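Local atomic coordinates of transcriptional regulator, SorC family (Enterococcus faecalis, PDB entry 2O0M), a protein that probably regulates transcription by binding DNA and a carbohydrate effector. Residues E159-L164 / N197-N202. Sequence-based numbering, arbitrary orientation.
Sequences ENMGSL and NKTGGN
T199 overlaps three residues of the loop 159-164 with a single methyl: CG2, anti to the carbonyl carbon, touches CB and CE of selenomethionine M161, lies 3.8 Å from CD1 of L164 and packs on the carbonyl oxygen of G162. Its hydroxyl turns back instead to the M195 carbonyl of its own helix. The N-H of L164 gives T199 O an almost straight hydrogen bond (N to O 2.8 Å, 171°), in the carbonyl plane on a lone pair, while T199 CA approaches G162 O at 3.3 Å in a CA-H...O contact. T199 O belongs to the last turn of helix 188-199, which G200 follows with positive phi in a Schellman motif. Farther along, K198 spreads its aliphatic chain over the loop, CB at 3.6 Å from M161 O and CE against E159 O. Its NZ stays 4.1 Å from E159 OE1, too far for a salt bridge, and a water links the two, donating to OE1 of E159 (2.6 Å) and accepting a weak bond from NZ of K198. M161 and L164 also touch helix 122-138. The chemistry thus grades from a buried apolar patch with one strong backbone bond to a solvated, probably mild charge attraction at the exposed end.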
ATOM      1  N   GLU A 159       8.008  10.631   2.295  1.00 12.67           N
ATOM      2  CA  GLU A 159       8.900  11.803   2.378  1.00 13.96           C
ATOM      3  C   GLU A 159       8.231  12.980   3.085  1.00 13.98           C
ATOM      4  O   GLU A 159       8.913  13.874   3.604  1.00 14.43           O
ATOM      5  CB  GLU A 159       9.333  12.235   0.975  1.00 14.74           C
ATOM      6  CG  GLU A 159      10.230  11.242   0.264  1.00 18.41           C
ATOM      7  CD  GLU A 159      11.638  11.158   0.848  1.00 21.19           C
ATOM      8  OE1 GLU A 159      12.020  12.050   1.656  1.00 23.67           O
ATOM      9  OE2 GLU A 159      12.364  10.203   0.476  1.00 21.50           O
ATOM     10  N   ASN A 160       6.900  12.978   3.112  1.00 13.72           N
ATOM     11  CA  ASN A 160       6.120  14.110   3.615  1.00 14.26           C
ATOM     12  C   ASN A 160       5.355  13.822   4.909  1.00 14.39           C
ATOM     13  O   ASN A 160       4.364  14.493   5.225  1.00 15.60           O
ATOM     14  CB  ASN A 160       5.180  14.585   2.508  1.00 14.40           C
ATOM     15  CG  ASN A 160       5.917  15.330   1.407  1.00 15.48           C
ATOM     16  OD1 ASN A 160       6.286  16.488   1.582  1.00 19.69           O
ATOM     17  ND2 ASN A 160       6.116  14.679   0.263  1.00 16.32           N
HETATM   18  N   MSE A 161       5.844  12.863   5.687  1.00 14.54           N
HETATM   19  CA  MSE A 161       5.224  12.522   6.967  1.00 15.02           C
HETATM   20  C   MSE A 161       5.745  13.406   8.095  1.00 14.51           C
HETATM   21  O   MSE A 161       6.860  13.928   8.015  1.00 14.55           O
HETATM   22  CB  MSE A 161       5.516  11.079   7.324  1.00 16.32           C
HETATM   23  CG  MSE A 161       5.069  10.136   6.289  1.00 20.05           C
HETATM   24 SE   MSE A 161       3.192   9.950   6.424  1.00 32.51          SE
HETATM   25  CE  MSE A 161       3.009   8.877   8.115  1.00 23.29           C
ATOM     26  N   GLY A 162       4.941  13.526   9.145  1.00 14.32           N
ATOM     27  CA  GLY A 162       5.312  14.237  10.368  1.00 14.05           C
ATOM     28  C   GLY A 162       5.456  13.262  11.520  1.00 14.33           C
ATOM     29  O   GLY A 162       5.317  12.051  11.354  1.00 13.85           O
ATOM     30  N   SER A 163       5.711  13.809  12.700  1.00 14.44           N
ATOM     31  CA  SER A 163       6.033  13.027  13.869  1.00 15.28           C
ATOM     32  C   SER A 163       4.856  12.179  14.364  1.00 15.09           C
ATOM     33  O   SER A 163       3.730  12.662  14.452  1.00 16.01           O
ATOM     34  CB  SER A 163       6.489  13.965  14.993  1.00 15.24           C
ATOM     35  OG  SER A 163       6.829  13.213  16.140  1.00 17.65           O
ATOM     36  N   LEU A 164       5.137  10.922  14.701  1.00 15.12           N
ATOM     37  CA  LEU A 164       4.160  10.044  15.363  1.00 15.20           C
ATOM     38  C   LEU A 164       4.682   9.433  16.657  1.00 15.62           C
ATOM     39  O   LEU A 164       3.890   8.973  17.469  1.00 15.26           O
ATOM     40  CB  LEU A 164       3.725   8.893  14.441  1.00 15.33           C
ATOM     41  CG  LEU A 164       3.010   9.330  13.167  1.00 15.30           C
ATOM     42  CD1 LEU A 164       2.785   8.147  12.214  1.00 14.70           C
ATOM     43  CD2 LEU A 164       1.689  10.012  13.475  1.00 15.93           C
ATOM     44  N   ASN A 197      12.100   7.413   9.655  1.00 14.61           N
ATOM     45  CA  ASN A 197      12.852   8.645   9.857  1.00 14.86           C
ATOM     46  C   ASN A 197      11.947   9.837  10.075  1.00 15.10           C
ATOM     47  O   ASN A 197      12.098  10.560  11.048  1.00 14.94           O
ATOM     48  CB  ASN A 197      13.772   8.934   8.675  1.00 15.53           C
ATOM     49  CG  ASN A 197      14.562  10.225   8.859  1.00 16.36           C
ATOM     50  OD1 ASN A 197      15.332  10.367   9.816  1.00 21.35           O
ATOM     51  ND2 ASN A 197      14.366  11.173   7.959  1.00 19.98           N
ATOM     52  N   LYS A 198      10.988  10.024   9.180  1.00 14.72           N
ATOM     53  CA  LYS A 198      10.156  11.222   9.211  1.00 15.24           C
ATOM     54  C   LYS A 198       9.200  11.266  10.412  1.00 14.70           C
ATOM     55  O   LYS A 198       8.838  12.356  10.885  1.00 15.54           O
ATOM     56  CB  LYS A 198       9.379  11.367   7.909  1.00 15.97           C
ATOM     57  CG  LYS A 198      10.245  11.544   6.685  1.00 17.03           C
ATOM     58  CD  LYS A 198      10.971  12.872   6.660  1.00 20.69           C
ATOM     59  CE  LYS A 198      11.481  13.171   5.254  1.00 21.14           C
ATOM     60  NZ  LYS A 198      12.822  13.775   5.257  1.00 24.89           N
ATOM     61  N   THR A 199       8.789  10.094  10.897  1.00 14.72           N
ATOM     62  CA  THR A 199       7.836   9.997  12.007  1.00 14.16           C
ATOM     63  C   THR A 199       8.479   9.865  13.387  1.00 14.23           C
ATOM     64  O   THR A 199       7.776   9.914  14.396  1.00 14.12           O
ATOM     65  CB  THR A 199       6.863   8.816  11.832  1.00 13.59           C
ATOM     66  OG1 THR A 199       7.572   7.570  11.915  1.00 13.48           O
ATOM     67  CG2 THR A 199       6.099   8.928  10.506  1.00 13.09           C
ATOM     68  N   GLY A 200       9.794   9.676  13.428  1.00 14.05           N
ATOM     69  CA  GLY A 200      10.509   9.438  14.680  1.00 14.27           C
ATOM     70  C   GLY A 200      10.507   7.998  15.149  1.00 14.27           C
ATOM     71  O   GLY A 200      10.940   7.703  16.265  1.00 15.33           O
ATOM     72  N   GLY A 201      10.028   7.086  14.302  1.00 13.96           N
ATOM     73  CA  GLY A 201       9.960   5.679  14.656  1.00 13.84           C
ATOM     74  C   GLY A 201      11.163   4.893  14.200  1.00 13.92           C
ATOM     75  O   GLY A 201      12.261   5.447  14.006  1.00 14.27           O
ATOM     76  N   ASN A 202      10.945   3.590  14.032  1.00 14.08           N
ATOM     77  CA  ASN A 202      11.978   2.670  13.639  1.00 13.82           C
ATOM     78  C   ASN A 202      11.506   1.800  12.490  1.00 13.62           C
ATOM     79  O   ASN A 202      10.316   1.754  12.195  1.00 12.76           O
ATOM     80  CB  ASN A 202      12.371   1.815  14.836  1.00 14.10           C
ATOM     81  CG  ASN A 202      13.217   2.582  15.824  1.00 14.41           C
ATOM     82  OD1 ASN A 202      14.401   2.810  15.576  1.00 16.53           O
ATOM     83  ND2 ASN A 202      12.613   3.023  16.925  1.00 16.39           N
TER
HETATM   84  O   HOH W   1      14.097  11.515   3.193  1.00 32.37           O